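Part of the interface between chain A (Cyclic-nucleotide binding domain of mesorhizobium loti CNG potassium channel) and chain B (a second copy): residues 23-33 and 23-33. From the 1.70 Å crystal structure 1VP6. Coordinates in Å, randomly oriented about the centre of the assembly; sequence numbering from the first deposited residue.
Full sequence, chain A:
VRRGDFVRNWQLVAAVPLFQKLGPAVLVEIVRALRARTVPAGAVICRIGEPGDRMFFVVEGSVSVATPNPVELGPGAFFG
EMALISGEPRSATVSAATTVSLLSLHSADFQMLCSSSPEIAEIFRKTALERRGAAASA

Chain A, residues 23-33: GPAVLVEIVRA
Chain B 23-33: GPAVLVEIVRA

The contact joins two copies of the same helix, residues 24-33 in each chain, with G23 at the N-cap position. Their N-to-C directions differ by 150°, so the helices run roughly antiparallel, and their axes come no closer than 12.1 Å. That separation is wide for packed helices, and the area buried between the stretches is correspondingly modest, 239 Å² with both sides summed. The register is fixed by three CA-CA distances: 7.9 Å for V28(A) to V28(B), 8.8 Å for P24(A) to R32(B), and 8.4 Å for R32(A) to P24(B). V28 therefore faces its own counterpart at the middle, and the start of each helix lies beside the end of the other.

Backbone angles from 24 to 32 are helical, with phi between -47° and -73° and psi between -31° and -54°; G23 is extended, at -86/173° in chain A and -77/171° in chain B. The i to i+4 hydrogen bonds begin with L27 N to G23 O, 2.9 Å in each chain, and include R32 N to V28 O at 3.0 Å in each. Residues 24, 28 and 32 thus recur on one side of the helix, which is where the contact forms.

R32 covers the most surface, 51 Å² in chain A and 42 Å² in chain B. Its CA-to-CB bond points sideways, yet the chain end comes nearer the partner: chi1 is m (-76° in A, -78° in B), chi2 and chi3 are t, and chi4 is -71° in A and -78° in B. The R32(A) guanidinium has P24(B) CB over one face, with NH2 of R32(A) 3.9 Å from that CB. R32(A) NH2 lies 3.7 Å from A25(B) N and 4.0 Å from A25(B) CB. In the reciprocal site, R32(B) NH2 is 3.8 Å from P24(A) CB and 4.1 Å from A25(A) N. A25 N is oblique to the guanidinium at both ends; P24(A) CB is oblique too, unlike P24(B) CB, so the two ends are similar rather than identical. Both prolines direct CA-to-CB toward the partner and have C-gamma exo rings. No hydrogen bond crosses between the stretches; the arginine ends pack against the first turns by van der Waals contact.

V28 supplies the apolar centre, with 40 Å² covered in chain A and 37 Å² in chain B. Both CA-to-CB bonds point toward the other helix and both chi1 angles are t (174° and 173°). V28(A) CG1 meets V28(B) CG2 at 4.0 Å, and V28(A) CG2 lies 4.1 Å from both V28(B) CG1 and V28(B) CG2, so both methyls of each valine join an apolar patch between the two arginine-proline ends.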

# COMPACT_ATOMS: atom_id res chain seq x y z
N GLY A 23 -10.61 -0.18 7.93
CA GLY A 23 -10.99 -0.85 6.69
C GLY A 23 -10.33 -0.16 5.51
O GLY A 23 -9.72 0.89 5.67
N PRO A 24 -10.46 -0.72 4.29
CA PRO A 24 -9.85 -0.14 3.09
C PRO A 24 -10.04 1.37 2.88
O PRO A 24 -9.06 2.10 2.70
CB PRO A 24 -10.48 -0.95 1.96
CG PRO A 24 -10.66 -2.30 2.59
CD PRO A 24 -11.23 -1.92 3.95
N ALA A 25 -11.28 1.83 2.91
CA ALA A 25 -11.56 3.25 2.69
C ALA A 25 -10.83 4.17 3.68
O ALA A 25 -10.26 5.18 3.28
CB ALA A 25 -13.06 3.51 2.74
N VAL A 26 -10.86 3.82 4.96
CA VAL A 26 -10.20 4.64 5.97
C VAL A 26 -8.68 4.49 5.90
O VAL A 26 -7.95 5.44 6.19
CB VAL A 26 -10.70 4.27 7.39
CG1 VAL A 26 -10.08 5.23 8.42
CG2 VAL A 26 -12.21 4.36 7.44
N LEU A 27 -8.20 3.31 5.52
CA LEU A 27 -6.76 3.12 5.39
C LEU A 27 -6.22 4.06 4.33
O LEU A 27 -5.17 4.67 4.51
CB LEU A 27 -6.43 1.67 5.01
CG LEU A 27 -6.43 0.65 6.14
CD1 LEU A 27 -6.25 -0.76 5.57
CD2 LEU A 27 -5.29 0.98 7.11
N VAL A 28 -6.95 4.19 3.22
CA VAL A 28 -6.51 5.08 2.15
C VAL A 28 -6.46 6.52 2.67
O VAL A 28 -5.54 7.27 2.34
CB VAL A 28 -7.45 5.00 0.94
CG1 VAL A 28 -7.06 6.04 -0.10
CG2 VAL A 28 -7.37 3.60 0.32
N GLU A 29 -7.44 6.89 3.48
CA GLU A 29 -7.48 8.23 4.05
C GLU A 29 -6.25 8.52 4.90
O GLU A 29 -5.63 9.58 4.77
CB GLU A 29 -8.75 8.41 4.90
CG GLU A 29 -10.03 8.52 4.09
CD GLU A 29 -11.27 8.61 4.96
OE1 GLU A 29 -11.32 9.51 5.84
OE2 GLU A 29 -12.20 7.80 4.77
N ILE A 30 -5.89 7.58 5.76
CA ILE A 30 -4.73 7.78 6.63
C ILE A 30 -3.42 7.74 5.85
O ILE A 30 -2.50 8.50 6.13
CB ILE A 30 -4.70 6.73 7.78
CG1 ILE A 30 -3.81 7.23 8.92
CG2 ILE A 30 -4.17 5.40 7.27
CD1 ILE A 30 -4.35 8.45 9.63
N VAL A 31 -3.34 6.85 4.86
CA VAL A 31 -2.13 6.74 4.06
C VAL A 31 -1.86 8.04 3.29
O VAL A 31 -0.71 8.44 3.11
CB VAL A 31 -2.24 5.56 3.06
CG1 VAL A 31 -1.08 5.59 2.07
CG2 VAL A 31 -2.22 4.24 3.82
N ARG A 32 -2.93 8.69 2.85
CA ARG A 32 -2.81 9.95 2.13
C ARG A 32 -2.38 11.08 3.05
O ARG A 32 -1.63 11.97 2.65
CB ARG A 32 -4.15 10.33 1.50
CG ARG A 32 -4.54 9.56 0.25
CD ARG A 32 -5.96 9.92 -0.16
NE ARG A 32 -6.25 9.64 -1.56
CZ ARG A 32 -5.74 10.33 -2.58
NH1 ARG A 32 -4.94 11.35 -2.35
NH2 ARG A 32 -6.05 10.00 -3.83
N ALA A 33 -2.85 11.04 4.29
CA ALA A 33 -2.57 12.08 5.27
C ALA A 33 -1.27 11.98 6.05
O ALA A 33 -0.66 13.00 6.37
CB ALA A 33 -3.74 12.19 6.24
N GLY B 23 -1.18 7.37 -10.57
CA GLY B 23 -1.25 8.25 -9.41
C GLY B 23 -2.00 7.55 -8.29
O GLY B 23 -2.58 6.49 -8.51
N PRO B 24 -2.00 8.12 -7.07
CA PRO B 24 -2.69 7.53 -5.91
C PRO B 24 -4.14 7.09 -6.14
O PRO B 24 -4.50 5.95 -5.83
CB PRO B 24 -2.58 8.63 -4.86
CG PRO B 24 -1.26 9.26 -5.18
CD PRO B 24 -1.31 9.36 -6.69
N ALA B 25 -4.96 7.98 -6.67
CA ALA B 25 -6.37 7.66 -6.92
C ALA B 25 -6.54 6.44 -7.82
O ALA B 25 -7.34 5.55 -7.53
CB ALA B 25 -7.07 8.87 -7.52
N VAL B 26 -5.79 6.40 -8.91
CA VAL B 26 -5.87 5.29 -9.84
C VAL B 26 -5.30 4.00 -9.24
O VAL B 26 -5.84 2.92 -9.46
CB VAL B 26 -5.13 5.60 -11.15
CG1 VAL B 26 -5.25 4.42 -12.11
CG2 VAL B 26 -5.69 6.86 -11.77
N LEU B 27 -4.21 4.13 -8.49
CA LEU B 27 -3.60 2.96 -7.85
C LEU B 27 -4.62 2.29 -6.95
O LEU B 27 -4.74 1.06 -6.94
CB LEU B 27 -2.39 3.36 -7.01
CG LEU B 27 -1.03 3.52 -7.68
CD1 LEU B 27 -0.04 4.10 -6.68
CD2 LEU B 27 -0.54 2.16 -8.18
N VAL B 28 -5.36 3.08 -6.18
CA VAL B 28 -6.36 2.52 -5.28
C VAL B 28 -7.41 1.74 -6.05
O VAL B 28 -7.78 0.63 -5.66
CB VAL B 28 -7.04 3.63 -4.44
CG1 VAL B 28 -8.20 3.04 -3.64
CG2 VAL B 28 -6.03 4.26 -3.50
N GLU B 29 -7.91 2.31 -7.14
CA GLU B 29 -8.91 1.63 -7.95
C GLU B 29 -8.38 0.28 -8.43
O GLU B 29 -9.09 -0.72 -8.39
CB GLU B 29 -9.29 2.49 -9.16
CG GLU B 29 -10.03 3.78 -8.81
CD GLU B 29 -10.36 4.61 -10.03
OE1 GLU B 29 -11.04 4.10 -10.95
OE2 GLU B 29 -9.95 5.80 -10.08
N ILE B 30 -7.13 0.26 -8.88
CA ILE B 30 -6.52 -0.97 -9.38
C ILE B 30 -6.27 -1.99 -8.28
O ILE B 30 -6.48 -3.19 -8.48
CB ILE B 30 -5.19 -0.67 -10.10
CG1 ILE B 30 -5.44 0.34 -11.23
CG2 ILE B 30 -4.61 -1.95 -10.68
CD1 ILE B 30 -6.49 -0.11 -12.23
N VAL B 31 -5.83 -1.52 -7.12
CA VAL B 31 -5.57 -2.42 -5.99
C VAL B 31 -6.87 -3.09 -5.55
O VAL B 31 -6.88 -4.25 -5.16
CB VAL B 31 -4.96 -1.64 -4.80
CG1 VAL B 31 -4.99 -2.49 -3.53
CG2 VAL B 31 -3.52 -1.27 -5.12
N ARG B 32 -7.98 -2.35 -5.63
CA ARG B 32 -9.28 -2.88 -5.26
C ARG B 32 -9.78 -3.92 -6.25
O ARG B 32 -10.49 -4.85 -5.88
CB ARG B 32 -10.31 -1.76 -5.16
CG ARG B 32 -10.22 -0.94 -3.89
CD ARG B 32 -11.18 0.25 -3.94
NE ARG B 32 -11.58 0.67 -2.61
CZ ARG B 32 -12.50 0.04 -1.88
NH1 ARG B 32 -13.11 -1.03 -2.36
NH2 ARG B 32 -12.80 0.48 -0.66
N ALA B 33 -9.41 -3.75 -7.52
CA ALA B 33 -9.85 -4.65 -8.57
C ALA B 33 -8.99 -5.90 -8.79
O ALA B 33 -9.49 -6.94 -9.22
CB ALA B 33 -9.96 -3.88 -9.89